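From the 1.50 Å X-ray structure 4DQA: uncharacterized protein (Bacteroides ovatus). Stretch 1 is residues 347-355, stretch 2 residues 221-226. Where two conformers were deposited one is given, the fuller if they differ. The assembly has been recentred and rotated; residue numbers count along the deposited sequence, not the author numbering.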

# COMPACT_ATOMS: atom_id res chain seq x y z
N THR A 347 11.31 4.31 15.33
CA THR A 347 12.05 3.89 14.14
C THR A 347 12.35 2.42 14.28
O THR A 347 12.98 1.97 15.24
CB THR A 347 13.33 4.71 13.98
OG1 THR A 347 12.97 6.07 13.75
CG2 THR A 347 14.14 4.24 12.79
N LEU A 348 11.90 1.66 13.31
CA LEU A 348 12.03 0.21 13.38
C LEU A 348 13.42 -0.27 13.01
O LEU A 348 14.10 0.37 12.22
CB LEU A 348 11.01 -0.43 12.44
CG LEU A 348 9.56 0.03 12.61
CD1 LEU A 348 8.63 -0.63 11.59
CD2 LEU A 348 9.04 -0.23 14.02
N ASP A 349 13.77 -1.45 13.52
CA ASP A 349 15.06 -2.07 13.23
C ASP A 349 15.16 -2.48 11.76
O ASP A 349 16.24 -2.52 11.17
CB ASP A 349 15.26 -3.31 14.09
CG ASP A 349 15.56 -2.99 15.56
OD1 ASP A 349 15.74 -1.81 15.93
OD2 ASP A 349 15.65 -3.96 16.34
N ALA A 350 14.02 -2.80 11.17
CA ALA A 350 13.95 -3.19 9.78
C ALA A 350 12.58 -2.80 9.27
O ALA A 350 11.67 -2.61 10.07
CB ALA A 350 14.13 -4.68 9.64
N PRO A 351 12.41 -2.70 7.94
CA PRO A 351 11.08 -2.40 7.39
C PRO A 351 10.07 -3.47 7.80
O PRO A 351 10.45 -4.65 7.97
CB PRO A 351 11.29 -2.40 5.88
CG PRO A 351 12.76 -2.20 5.70
CD PRO A 351 13.44 -2.76 6.88
N ILE A 352 8.83 -3.07 7.93
CA ILE A 352 7.77 -4.00 8.30
C ILE A 352 7.74 -5.17 7.33
O ILE A 352 7.69 -4.99 6.10
CB ILE A 352 6.38 -3.32 8.36
CG1 ILE A 352 6.31 -2.36 9.52
CG2 ILE A 352 5.26 -4.39 8.44
CD1 ILE A 352 4.94 -1.73 9.77
N ALA A 353 7.77 -6.37 7.89
CA ALA A 353 7.69 -7.62 7.14
C ALA A 353 6.73 -8.52 7.89
O ALA A 353 6.81 -8.63 9.10
CB ALA A 353 9.07 -8.30 7.03
N ILE A 354 5.79 -9.13 7.17
CA ILE A 354 4.84 -10.04 7.82
C ILE A 354 5.18 -11.50 7.59
O ILE A 354 4.52 -12.37 8.15
CB ILE A 354 3.39 -9.75 7.44
CG1 ILE A 354 3.22 -9.84 5.93
CG2 ILE A 354 2.99 -8.37 7.93
CD1 ILE A 354 1.77 -9.93 5.50
N ASN A 355 6.23 -11.75 6.82
CA ASN A 355 6.79 -13.09 6.69
C ASN A 355 8.30 -13.01 6.83
O ASN A 355 8.87 -11.92 6.82
CB ASN A 355 6.45 -13.72 5.34
CG ASN A 355 5.00 -14.06 5.21
OD1 ASN A 355 4.49 -14.98 5.87
ND2 ASN A 355 4.31 -13.30 4.41
OXT ASN A 355 8.98 -14.03 6.94
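Stretch 2 221-226: NRWYHV

A chain terminus can be held against a strand without hydrogen-bonding directly to it, and the last residues of this chain illustrate how. Most of stretch 1, from Leu348 on, is irregular and ends at the C-terminal carboxylate of Asn355. Stretch 2 begins in a loop at Asn221 and Arg222 and is strand by Tyr224, His225 and Val226, continuing beyond. The backbones come nearest where the CA atoms of Ile354 and Trp223 lie 5.2 Å apart, yet no direct hydrogen bond links the two stretches.

Water supplies the polar connection instead. Water 1 accepts from Arg222 NE (2.8 Å) and donates to Trp223 O (2.6 Å) and Ile354 O (2.7 Å); water 2 accepts from Trp223 N and donates to Ala353 O, both at 2.9 Å. Water 3 donates to Ala350 O (2.8 Å) and takes a weak bond from Trp223 NE1 (3.2 Å).

Among the side chains, Trp223 dominates, its CA-to-CB bond directed toward the tail. Ile352, m at chi1 and t at chi2, lays CD1 over the six-membered ring, 3.6 Å from the centroid and almost on its normal, a CH-pi contact. Leu348 CD1 approaches Trp223 CZ2 obliquely at 4.0 Å, while Ile354 CG2 packs 4.1 Å from Trp223 CB and 3.6 Å from Trp223 O.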

# COMPACT_ATOMS: atom_id res chain seq x y z
N ASN A 221 6.30 -9.70 19.05
CA ASN A 221 7.50 -9.30 18.31
C ASN A 221 7.43 -9.77 16.85
O ASN A 221 8.44 -10.21 16.29
CB ASN A 221 8.77 -9.84 18.98
CG ASN A 221 10.04 -9.21 18.43
OD1 ASN A 221 10.06 -8.04 18.04
ND2 ASN A 221 11.11 -9.98 18.40
N ARG A 222 6.23 -9.67 16.27
CA ARG A 222 5.99 -10.06 14.88
C ARG A 222 4.94 -9.11 14.33
O ARG A 222 3.90 -8.88 14.97
CB ARG A 222 5.51 -11.51 14.83
CG ARG A 222 5.14 -11.96 13.47
CD ARG A 222 5.07 -13.43 13.40
NE ARG A 222 4.46 -13.82 12.13
CZ ARG A 222 4.28 -15.06 11.74
NH1 ARG A 222 4.69 -16.07 12.51
NH2 ARG A 222 3.69 -15.30 10.58
N TRP A 223 5.17 -8.58 13.13
CA TRP A 223 4.14 -7.80 12.46
C TRP A 223 3.07 -8.71 11.86
O TRP A 223 3.38 -9.69 11.21
CB TRP A 223 4.72 -6.93 11.36
CG TRP A 223 5.45 -5.74 11.89
CD1 TRP A 223 6.81 -5.59 12.02
CD2 TRP A 223 4.85 -4.56 12.43
NE1 TRP A 223 7.07 -4.37 12.60
CE2 TRP A 223 5.89 -3.73 12.87
CE3 TRP A 223 3.53 -4.12 12.56
CZ2 TRP A 223 5.64 -2.48 13.44
CZ3 TRP A 223 3.29 -2.89 13.12
CH2 TRP A 223 4.34 -2.08 13.57
N TYR A 224 1.81 -8.31 12.09
CA TYR A 224 0.65 -8.92 11.46
C TYR A 224 -0.24 -7.84 10.87
O TYR A 224 -0.41 -6.78 11.49
CB TYR A 224 -0.20 -9.66 12.48
CG TYR A 224 0.40 -10.88 13.11
CD1 TYR A 224 0.32 -12.10 12.50
CD2 TYR A 224 1.04 -10.81 14.35
CE1 TYR A 224 0.85 -13.23 13.10
CE2 TYR A 224 1.57 -11.91 14.95
CZ TYR A 224 1.47 -13.12 14.33
OH TYR A 224 1.99 -14.24 14.97
N HIS A 225 -0.84 -8.12 9.73
CA HIS A 225 -1.96 -7.31 9.29
C HIS A 225 -3.24 -7.94 9.80
O HIS A 225 -3.44 -9.15 9.61
CB HIS A 225 -2.01 -7.19 7.77
CG HIS A 225 -3.04 -6.23 7.30
ND1 HIS A 225 -4.27 -6.62 6.81
CD2 HIS A 225 -3.02 -4.87 7.26
CE1 HIS A 225 -4.97 -5.54 6.50
NE2 HIS A 225 -4.24 -4.47 6.76
N VAL A 226 -4.07 -7.16 10.46
CA VAL A 226 -5.32 -7.67 11.02
C VAL A 226 -6.48 -6.84 10.51
O VAL A 226 -6.36 -5.63 10.33
CB VAL A 226 -5.32 -7.71 12.55
CG1 VAL A 226 -4.15 -8.58 13.08
CG2 VAL A 226 -5.28 -6.34 13.17
O HOH W 1 3.09 -12.18 10.38
O HOH W 2 7.71 -9.13 11.80
O HOH W 3 10.10 -4.30 11.60